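Local coordinates for BH2621 protein (Bacillus halodurans, PDB 2QML) that probably acts as a GNAT-type N-acyltransferase in siderophore biosynthesis, transferring a fatty acyl group to a lysine side-chain amine, though its function has not been established, at residues 6-14 / 128-136; 20-31 / 71-79. One frame throughout, in Å; residues are numbered along the deposited sequence. Where two conformers were deposited one is given.

Contact 1 of 2, residues 6-14 / 128-136; sequences DKLAPFEVF and LAIMQQKFQ
In the GNAT fold of this protein the edge strand 11-15 and the loop before it lie against helix 123-135, and Leu8, Phe11 and Val13 meet Ala129, Ile130, Gln133 and Lys134 there. The segment axes of strand 11-14 and helix 128-135 come within 10.1 Å, a separation wide enough for side chains to fill. The Phe11 ring is the centre of the contact. Its CG takes the crowded position between the backbone N and the carbonyl carbon (chi1 62°), which swings the ring over to the helix. Gln133 has two conformers; in the one described here its CG stands 3.5 Å from the ring centroid and only 4° off its normal, a nearly vertical CH-pi contact. In the same conformer the Gln133 chain bends at chi2, turning its amide 52° from the ring plane and back to its own helix, where NE2 makes a weak hydrogen bond to Ala129 O at 3.2 Å. Phe11 CZ also reaches Ile130 CA at 3.7 Å, in an oblique approach, and Ala129 CB touches both Phe11 CE2 at 4.0 Å and Val13 CG2 at 4.1 Å. Leu8 extends the apolar patch: its CD2 lies 3.8 Å from Ile130 CG1 and 3.7 Å from Lys134 CG, the leucine crossing the lysine at about a right angle. Lys134 thus offers only its aliphatic part here, while its NZ bonds to Ser87, Gln106 and Gly107. On the side away from Gln133 CG, the Phe11 ring stacks with Phe24 of strand 20-26. The contact buries 332 Å² and is held by dispersion and CH-pi contacts between carbon groups, while the Lys134 ammonium bonds away from segment 6-14 and Gln133 NE2 turns, weakly, to its own helix.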
loop_
_atom_site.group_PDB
_atom_site.type_symbol
_atom_site.label_atom_id
_atom_site.label_comp_id
_atom_site.label_asym_id
_atom_site.label_seq_id
_atom_site.Cartn_x
_atom_site.Cartn_y
_atom_site.Cartn_z
ATOM N N ASP A 6 -17.875 -3.050 -0.484
ATOM C CA ASP A 6 -17.039 -1.824 -0.399
ATOM C C ASP A 6 -15.562 -2.135 -0.634
ATOM O O ASP A 6 -14.726 -1.226 -0.498
ATOM C CB ASP A 6 -17.164 -1.174 0.988
ATOM N N LYS A 7 -15.243 -3.388 -0.985
ATOM C CA LYS A 7 -13.837 -3.831 -1.084
ATOM C C LYS A 7 -13.184 -3.464 -2.386
ATOM O O LYS A 7 -13.830 -3.394 -3.417
ATOM C CB LYS A 7 -13.728 -5.346 -0.908
ATOM C CG LYS A 7 -14.310 -5.899 0.396
ATOM C CD LYS A 7 -13.360 -5.880 1.596
ATOM C CE LYS A 7 -14.089 -6.186 2.918
ATOM N NZ LYS A 7 -13.272 -6.924 3.952
ATOM N N LEU A 8 -11.885 -3.233 -2.342
ATOM C CA LEU A 8 -11.139 -2.927 -3.532
ATOM C C LEU A 8 -11.097 -4.177 -4.392
ATOM O O LEU A 8 -10.714 -5.242 -3.934
ATOM C CB LEU A 8 -9.731 -2.480 -3.161
ATOM C CG LEU A 8 -8.803 -2.045 -4.321
ATOM C CD1 LEU A 8 -9.418 -0.817 -5.104
ATOM C CD2 LEU A 8 -7.399 -1.694 -3.890
ATOM N N ALA A 9 -11.500 -4.080 -5.645
ATOM C CA ALA A 9 -11.543 -5.252 -6.495
ATOM C C ALA A 9 -10.182 -5.726 -6.981
ATOM O O ALA A 9 -9.285 -4.915 -7.246
ATOM C CB ALA A 9 -12.407 -4.957 -7.746
ATOM N N PRO A 10 -10.064 -7.037 -7.219
ATOM C CA PRO A 10 -8.851 -7.550 -7.861
ATOM C C PRO A 10 -8.722 -7.034 -9.296
ATOM O O PRO A 10 -9.743 -6.699 -9.937
ATOM C CB PRO A 10 -9.064 -9.075 -7.856
ATOM C CG PRO A 10 -10.486 -9.225 -7.934
ATOM C CD PRO A 10 -11.039 -8.122 -7.044
ATOM N N PHE A 11 -7.478 -6.958 -9.760
ATOM C CA PHE A 11 -7.213 -6.446 -11.087
ATOM C C PHE A 11 -5.908 -6.965 -11.632
ATOM O O PHE A 11 -5.068 -7.443 -10.893
ATOM C CB PHE A 11 -7.252 -4.902 -11.102
ATOM C CG PHE A 11 -6.225 -4.244 -10.242
ATOM C CD1 PHE A 11 -6.474 -3.972 -8.913
ATOM C CD2 PHE A 11 -4.978 -3.918 -10.771
ATOM C CE1 PHE A 11 -5.475 -3.317 -8.118
ATOM C CE2 PHE A 11 -4.009 -3.293 -9.983
ATOM C CZ PHE A 11 -4.251 -3.015 -8.702
ATOM N N GLU A 12 -5.777 -6.919 -12.939
ATOM C CA GLU A 12 -4.561 -7.295 -13.635
ATOM C C GLU A 12 -4.307 -6.287 -14.758
ATOM O O GLU A 12 -5.183 -6.012 -15.593
ATOM C CB GLU A 12 -4.602 -8.720 -14.154
ATOM C CG GLU A 12 -3.368 -9.045 -15.017
ATOM C CD GLU A 12 -3.352 -10.421 -15.592
ATOM O OE1 GLU A 12 -4.231 -11.250 -15.253
ATOM O OE2 GLU A 12 -2.476 -10.644 -16.478
ATOM N N VAL A 13 -3.096 -5.743 -14.794
ATOM C CA VAL A 13 -2.715 -4.782 -15.835
ATOM C C VAL A 13 -1.347 -5.121 -16.382
ATOM O O VAL A 13 -0.529 -5.787 -15.740
ATOM C CB VAL A 13 -2.721 -3.318 -15.335
ATOM C CG1 VAL A 13 -4.137 -2.938 -14.838
ATOM C CG2 VAL A 13 -1.619 -3.067 -14.233
ATOM N N PHE A 14 -1.106 -4.680 -17.604
ATOM C CA PHE A 14 0.221 -4.732 -18.174
ATOM C C PHE A 14 0.882 -3.399 -17.875
ATOM O O PHE A 14 0.225 -2.357 -17.903
ATOM C CB PHE A 14 0.187 -4.932 -19.671
ATOM C CG PHE A 14 1.537 -5.172 -20.258
ATOM C CD1 PHE A 14 2.187 -6.359 -20.033
ATOM C CD2 PHE A 14 2.142 -4.224 -21.054
ATOM C CE1 PHE A 14 3.412 -6.588 -20.572
ATOM C CE2 PHE A 14 3.379 -4.453 -21.634
ATOM C CZ PHE A 14 4.020 -5.639 -21.384
ATOM N N LEU A 128 1.592 2.679 -8.437
ATOM C CA LEU A 128 0.817 3.476 -9.371
ATOM C C LEU A 128 -0.419 2.716 -9.791
ATOM O O LEU A 128 -1.497 3.306 -9.879
ATOM C CB LEU A 128 1.677 3.865 -10.559
ATOM C CG LEU A 128 2.788 4.884 -10.293
ATOM C CD1 LEU A 128 3.647 4.993 -11.523
ATOM C CD2 LEU A 128 2.283 6.232 -9.924
ATOM N N ALA A 129 -0.292 1.405 -10.025
ATOM C CA ALA A 129 -1.461 0.596 -10.436
ATOM C C ALA A 129 -2.573 0.535 -9.380
ATOM O O ALA A 129 -3.766 0.754 -9.672
ATOM C CB ALA A 129 -1.022 -0.849 -10.859
ATOM N N ILE A 130 -2.209 0.222 -8.149
ATOM C CA ILE A 130 -3.201 0.114 -7.086
ATOM C C ILE A 130 -3.787 1.488 -6.762
ATOM O O ILE A 130 -4.987 1.565 -6.483
ATOM C CB ILE A 130 -2.648 -0.629 -5.869
ATOM C CG1 ILE A 130 -3.810 -1.042 -4.945
ATOM C CG2 ILE A 130 -1.547 0.196 -5.133
ATOM C CD1 ILE A 130 -3.471 -1.968 -3.764
HETATM N N MSE A 131 -2.976 2.550 -6.786
HETATM C CA MSE A 131 -3.514 3.904 -6.574
HETATM C C MSE A 131 -4.560 4.244 -7.629
HETATM O O MSE A 131 -5.622 4.770 -7.307
HETATM C CB MSE A 131 -2.421 4.954 -6.593
HETATM C CG MSE A 131 -1.541 4.903 -5.368
HETATM SE SE MSE A 131 -0.109 6.213 -5.497
HETATM C CE MSE A 131 -1.260 7.804 -5.312
ATOM N N GLN A 132 -4.254 3.949 -8.883
ATOM C CA GLN A 132 -5.176 4.205 -9.961
ATOM C C GLN A 132 -6.512 3.492 -9.709
ATOM O O GLN A 132 -7.579 4.097 -9.846
ATOM C CB GLN A 132 -4.543 3.795 -11.311
ATOM C CG GLN A 132 -5.363 4.170 -12.526
ATOM C CD GLN A 132 -5.570 5.667 -12.648
ATOM O OE1 GLN A 132 -6.294 6.312 -11.856
ATOM N NE2 GLN A 132 -4.911 6.247 -13.643
ATOM N N GLN A 133 -6.475 2.243 -9.281
ATOM C CA GLN A 133 -7.730 1.512 -9.072
ATOM C C GLN A 133 -8.496 1.984 -7.808
ATOM O O GLN A 133 -9.708 1.925 -7.740
ATOM C CB GLN A 133 -7.493 -0.008 -9.076
ATOM C CG GLN A 133 -6.682 -0.587 -10.296
ATOM C CD GLN A 133 -6.788 0.209 -11.652
ATOM O OE1 GLN A 133 -7.888 0.598 -12.140
ATOM N NE2 GLN A 133 -5.631 0.404 -12.250
ATOM N N LYS A 134 -7.792 2.476 -6.804
ATOM C CA LYS A 134 -8.427 3.087 -5.655
ATOM C C LYS A 134 -9.084 4.415 -6.038
ATOM O O LYS A 134 -10.181 4.718 -5.569
ATOM C CB LYS A 134 -7.420 3.283 -4.543
ATOM C CG LYS A 134 -7.011 1.990 -3.809
ATOM C CD LYS A 134 -5.743 2.103 -2.956
ATOM C CE LYS A 134 -5.858 3.097 -1.842
ATOM N NZ LYS A 134 -6.873 2.753 -0.877
ATOM N N PHE A 135 -8.427 5.195 -6.895
ATOM C CA PHE A 135 -8.973 6.496 -7.342
ATOM C C PHE A 135 -10.186 6.370 -8.258
ATOM O O PHE A 135 -10.855 7.378 -8.541
ATOM C CB PHE A 135 -7.895 7.342 -8.025
ATOM C CG PHE A 135 -7.073 8.201 -7.069
ATOM C CD1 PHE A 135 -7.690 9.105 -6.213
ATOM C CD2 PHE A 135 -5.692 8.174 -7.131
ATOM C CE1 PHE A 135 -6.929 9.928 -5.401
ATOM C CE2 PHE A 135 -4.921 8.992 -6.315
ATOM C CZ PHE A 135 -5.564 9.891 -5.488
ATOM N N GLN A 136 -10.533 5.151 -8.696
ATOM C CA GLN A 136 -11.733 5.028 -9.498
ATOM C C GLN A 136 -13.008 5.095 -8.666
ATOM O O GLN A 136 -14.102 5.137 -9.231
ATOM C CB GLN A 136 -11.722 3.755 -10.362
ATOM C CG GLN A 136 -10.532 3.673 -11.230
ATOM C CD GLN A 136 -10.321 4.902 -12.074
ATOM O OE1 GLN A 136 -11.172 5.322 -12.823
ATOM N NE2 GLN A 136 -9.165 5.519 -11.897
#

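Contact 2 of 2, residues 20-31 / 71-79; sequences KKLSFRHVTMDD and TLMVGAING
At the start of the segment Thr71 CG2 lies 3.7 Å from His26 CD2; His26 NE2 and Thr71 OG1 both bond to the Leu8 backbone. Leu72 O receives Val27 N at 2.9 Å from above the carbonyl plane, and Leu72 CB packs on Val27 CB. Met73, a selenomethionine, forms an antiparallel non-hydrogen-bonded pair with His26 and, in one of two conformers, brings CE to 4.0 Å from Phe24 CB. Val74 pairs with Arg25 through two backbone bonds, its CG2 over one face of the guanidinium. Arg25 CG sits between the backbone N and the carbonyl carbon (chi1 62°) and the chain extends to NE, laying it alongside Val74. Asp31 holds the guanidinium end-on: NH1 meets OD2 on its syn side, and NH2 meets OD1 at 2.8 Å from above the carboxylate plane. OD2 also accepts from Thr28 N. Gly75 sends its CA over the Phe24 ring, 4.1 Å from the centroid and 17° off the normal. Ala76 is bonded both ways to Ser23, its N lying 2.7 Å from Ser23 O. Ile77 CG2, in one of two conformers, packs on Lys20 CG at 3.6 Å. Asn78 OD1 accepts Lys21 N (N-H...O angle 172°), while its own N bonds to Lys21 O. Water 1 links Gly79 N with Lys21 O and Ser23 OG. The salt bridge thus ties turn 29-31 to its own strand, whereas Asn78 OD1 bonds across.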
loop_
_atom_site.group_PDB
_atom_site.type_symbol
_atom_site.label_atom_id
_atom_site.label_comp_id
_atom_site.label_asym_id
_atom_site.label_seq_id
_atom_site.Cartn_x
_atom_site.Cartn_y
_atom_site.Cartn_z
ATOM N N LYS A 20 6.040 -5.833 -17.616
ATOM C CA LYS A 20 5.578 -6.875 -16.738
ATOM C C LYS A 20 4.065 -6.851 -16.608
ATOM O O LYS A 20 3.419 -5.816 -16.791
ATOM C CB LYS A 20 6.098 -6.665 -15.326
ATOM C CG LYS A 20 7.572 -6.557 -15.125
ATOM C CD LYS A 20 8.271 -7.829 -15.407
ATOM C CE LYS A 20 9.742 -7.602 -15.169
ATOM N NZ LYS A 20 10.440 -8.807 -15.587
ATOM N N LYS A 21 3.515 -8.017 -16.272
ATOM C CA LYS A 21 2.117 -8.191 -15.904
ATOM C C LYS A 21 2.037 -7.957 -14.402
ATOM O O LYS A 21 2.772 -8.600 -13.650
ATOM C CB LYS A 21 1.688 -9.617 -16.274
ATOM C CG LYS A 21 0.437 -10.152 -15.703
ATOM C CD LYS A 21 0.326 -11.694 -15.993
ATOM C CE LYS A 21 0.754 -12.044 -17.421
ATOM N NZ LYS A 21 0.388 -13.483 -17.794
ATOM N N LEU A 22 1.181 -7.031 -13.989
ATOM C CA LEU A 22 0.942 -6.743 -12.585
ATOM C C LEU A 22 -0.428 -7.280 -12.241
ATOM O O LEU A 22 -1.417 -6.983 -12.902
ATOM C CB LEU A 22 0.945 -5.251 -12.314
ATOM C CG LEU A 22 2.108 -4.437 -12.897
ATOM C CD1 LEU A 22 1.981 -2.996 -12.407
ATOM C CD2 LEU A 22 3.434 -5.062 -12.562
ATOM N N SER A 23 -0.492 -8.085 -11.207
ATOM C CA SER A 23 -1.809 -8.567 -10.795
ATOM C C SER A 23 -1.965 -8.554 -9.278
ATOM O O SER A 23 -1.053 -8.854 -8.501
ATOM C CB SER A 23 -2.125 -9.918 -11.347
ATOM O OG SER A 23 -1.166 -10.856 -11.059
ATOM N N PHE A 24 -3.155 -8.136 -8.903
ATOM C CA PHE A 24 -3.539 -7.956 -7.497
ATOM C C PHE A 24 -4.778 -8.766 -7.181
ATOM O O PHE A 24 -5.797 -8.668 -7.883
ATOM C CB PHE A 24 -3.839 -6.497 -7.227
ATOM C CG PHE A 24 -2.637 -5.604 -7.165
ATOM C CD1 PHE A 24 -2.001 -5.213 -8.334
ATOM C CD2 PHE A 24 -2.203 -5.079 -5.974
ATOM C CE1 PHE A 24 -0.903 -4.329 -8.304
ATOM C CE2 PHE A 24 -1.085 -4.206 -5.926
ATOM C CZ PHE A 24 -0.444 -3.859 -7.079
ATOM N N ARG A 25 -4.717 -9.561 -6.128
ATOM C CA ARG A 25 -5.813 -10.401 -5.720
ATOM C C ARG A 25 -6.050 -10.244 -4.244
ATOM O O ARG A 25 -5.166 -9.853 -3.507
ATOM C CB ARG A 25 -5.524 -11.875 -6.033
ATOM C CG ARG A 25 -4.318 -12.503 -5.333
ATOM C CD ARG A 25 -4.294 -13.991 -5.438
ATOM N NE ARG A 25 -3.132 -14.599 -4.793
ATOM C CZ ARG A 25 -3.061 -14.860 -3.495
ATOM N NH1 ARG A 25 -4.026 -14.491 -2.700
ATOM N NH2 ARG A 25 -1.983 -15.429 -2.981
ATOM N N HIS A 26 -7.245 -10.611 -3.826
ATOM C CA HIS A 26 -7.589 -10.628 -2.417
ATOM C C HIS A 26 -6.776 -11.683 -1.705
ATOM O O HIS A 26 -6.550 -12.800 -2.194
ATOM C CB HIS A 26 -9.080 -10.883 -2.170
ATOM C CG HIS A 26 -9.961 -9.736 -2.539
ATOM N ND1 HIS A 26 -11.321 -9.861 -2.645
ATOM C CD2 HIS A 26 -9.670 -8.486 -2.980
ATOM C CE1 HIS A 26 -11.845 -8.703 -3.017
ATOM N NE2 HIS A 26 -10.867 -7.842 -3.216
ATOM N N VAL A 27 -6.279 -11.292 -0.540
ATOM C CA VAL A 27 -5.656 -12.237 0.343
ATOM C C VAL A 27 -6.733 -13.255 0.872
ATOM O O VAL A 27 -7.921 -12.923 1.058
ATOM C CB VAL A 27 -4.977 -11.495 1.503
ATOM C CG1 VAL A 27 -4.615 -12.451 2.655
ATOM C CG2 VAL A 27 -3.757 -10.654 1.018
ATOM N N THR A 28 -6.291 -14.478 1.126
ATOM C CA THR A 28 -7.083 -15.509 1.753
ATOM C C THR A 28 -6.261 -16.163 2.854
ATOM O O THR A 28 -5.074 -15.955 2.946
ATOM C CB THR A 28 -7.572 -16.632 0.773
ATOM O OG1 THR A 28 -6.496 -17.513 0.456
ATOM C CG2 THR A 28 -8.126 -16.011 -0.488
HETATM N N MSE A 29 -6.893 -17.010 3.655
HETATM C CA MSE A 29 -6.190 -17.734 4.728
HETATM C C MSE A 29 -5.153 -18.710 4.204
HETATM O O MSE A 29 -4.235 -19.079 4.954
HETATM C CB MSE A 29 -7.171 -18.431 5.687
HETATM C CG MSE A 29 -7.977 -17.470 6.561
HETATM SE SE MSE A 29 -6.867 -16.389 7.724
HETATM C CE MSE A 29 -6.137 -17.799 8.886
ATOM N N ASP A 30 -5.240 -19.084 2.923
ATOM C CA ASP A 30 -4.209 -19.919 2.314
ATOM C C ASP A 30 -2.892 -19.193 2.165
ATOM O O ASP A 30 -1.879 -19.822 1.895
ATOM C CB ASP A 30 -4.619 -20.406 0.921
ATOM C CG ASP A 30 -5.797 -21.384 0.938
ATOM O OD1 ASP A 30 -6.029 -22.070 1.976
ATOM O OD2 ASP A 30 -6.460 -21.446 -0.135
ATOM N N ASP A 31 -2.890 -17.878 2.320
ATOM C CA ASP A 31 -1.690 -17.083 2.189
ATOM C C ASP A 31 -0.951 -16.892 3.485
ATOM O O ASP A 31 0.099 -16.269 3.463
ATOM C CB ASP A 31 -2.052 -15.701 1.681
ATOM C CG ASP A 31 -2.727 -15.733 0.336
ATOM O OD1 ASP A 31 -2.389 -16.614 -0.474
ATOM O OD2 ASP A 31 -3.570 -14.840 0.123
ATOM N N THR A 71 -9.334 -3.739 2.652
ATOM C CA THR A 71 -9.118 -4.818 1.701
ATOM C C THR A 71 -7.648 -5.179 1.759
ATOM O O THR A 71 -6.799 -4.287 1.688
ATOM C CB THR A 71 -9.452 -4.400 0.248
ATOM O OG1 THR A 71 -10.785 -3.916 0.239
ATOM C CG2 THR A 71 -9.322 -5.567 -0.737
ATOM N N LEU A 72 -7.350 -6.462 1.969
ATOM C CA LEU A 72 -5.982 -6.995 1.947
ATOM C C LEU A 72 -5.721 -7.617 0.607
ATOM O O LEU A 72 -6.519 -8.484 0.157
ATOM C CB LEU A 72 -5.769 -8.057 3.015
ATOM C CG LEU A 72 -5.488 -7.532 4.430
ATOM C CD1 LEU A 72 -6.524 -6.509 4.934
ATOM C CD2 LEU A 72 -5.392 -8.727 5.387
HETATM N N MSE A 73 -4.598 -7.255 -0.011
HETATM C CA MSE A 73 -4.246 -7.837 -1.300
HETATM C C MSE A 73 -2.802 -8.260 -1.416
HETATM O O MSE A 73 -1.895 -7.709 -0.749
HETATM C CB MSE A 73 -4.533 -6.845 -2.432
HETATM C CG MSE A 73 -5.889 -6.193 -2.356
HETATM SE SE MSE A 73 -6.168 -5.048 -3.883
HETATM C CE MSE A 73 -7.133 -6.218 -5.064
ATOM N N VAL A 74 -2.590 -9.224 -2.310
ATOM C CA VAL A 74 -1.290 -9.685 -2.694
ATOM C C VAL A 74 -1.076 -9.070 -4.065
ATOM O O VAL A 74 -1.980 -9.203 -4.928
ATOM C CB VAL A 74 -1.235 -11.194 -2.801
ATOM C CG1 VAL A 74 0.028 -11.633 -3.602
ATOM C CG2 VAL A 74 -1.262 -11.779 -1.396
ATOM N N GLY A 75 0.081 -8.461 -4.325
ATOM C CA GLY A 75 0.450 -7.982 -5.632
ATOM C C GLY A 75 1.571 -8.885 -6.193
ATOM O O GLY A 75 2.474 -9.303 -5.464
ATOM N N ALA A 76 1.470 -9.196 -7.479
ATOM C CA ALA A 76 2.363 -10.102 -8.157
ATOM C C ALA A 76 2.922 -9.508 -9.446
ATOM O O ALA A 76 2.288 -8.654 -10.071
ATOM C CB ALA A 76 1.620 -11.429 -8.457
ATOM N N ILE A 77 4.122 -9.941 -9.818
ATOM C CA ILE A 77 4.753 -9.519 -11.057
ATOM C C ILE A 77 4.967 -10.795 -11.838
ATOM O O ILE A 77 5.620 -11.725 -11.365
ATOM C CB ILE A 77 6.066 -8.767 -10.826
ATOM C CG1 ILE A 77 5.817 -7.506 -9.987
ATOM C CG2 ILE A 77 6.716 -8.421 -12.174
ATOM C CD1 ILE A 77 7.106 -6.850 -9.466
ATOM N N ASN A 78 4.346 -10.859 -13.006
ATOM C CA ASN A 78 4.378 -12.042 -13.840
ATOM C C ASN A 78 3.946 -13.287 -13.075
ATOM O O ASN A 78 4.541 -14.369 -13.191
ATOM C CB ASN A 78 5.750 -12.211 -14.476
ATOM C CG ASN A 78 5.985 -11.241 -15.617
ATOM O OD1 ASN A 78 5.109 -10.477 -16.032
ATOM N ND2 ASN A 78 7.164 -11.326 -16.176
ATOM N N GLY A 79 2.911 -13.086 -12.261
ATOM C CA GLY A 79 2.330 -14.129 -11.461
ATOM C C GLY A 79 2.977 -14.467 -10.143
ATOM O O GLY A 79 2.352 -15.128 -9.342
HETATM O O HOH W 1 1.270 -10.794 -12.283
#

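Overall arrangement
From the N terminus, segment 6-14 supplies the edge strand 11-15, and the next strand, 20-26, turns back beside it in the same mixed sheet. Contact 2 joins that second strand to strand 70-77 and closes a loop largely filled by helices 32-38, 45-48 and 54-65. Contact 1 closes the longer loop, from the N terminus to helix 123-135, so the loop of contact 2 lies wholly within it. The contact centres are 11 Å apart, and the direct pairing of strand 11-15 with strand 20-26 joins them: Val13 O lies 2.7 Å from Leu22 N, a probable hydrogen bond. Through that pairing the helix held by contact 1 is linked to the strand pair of contact 2.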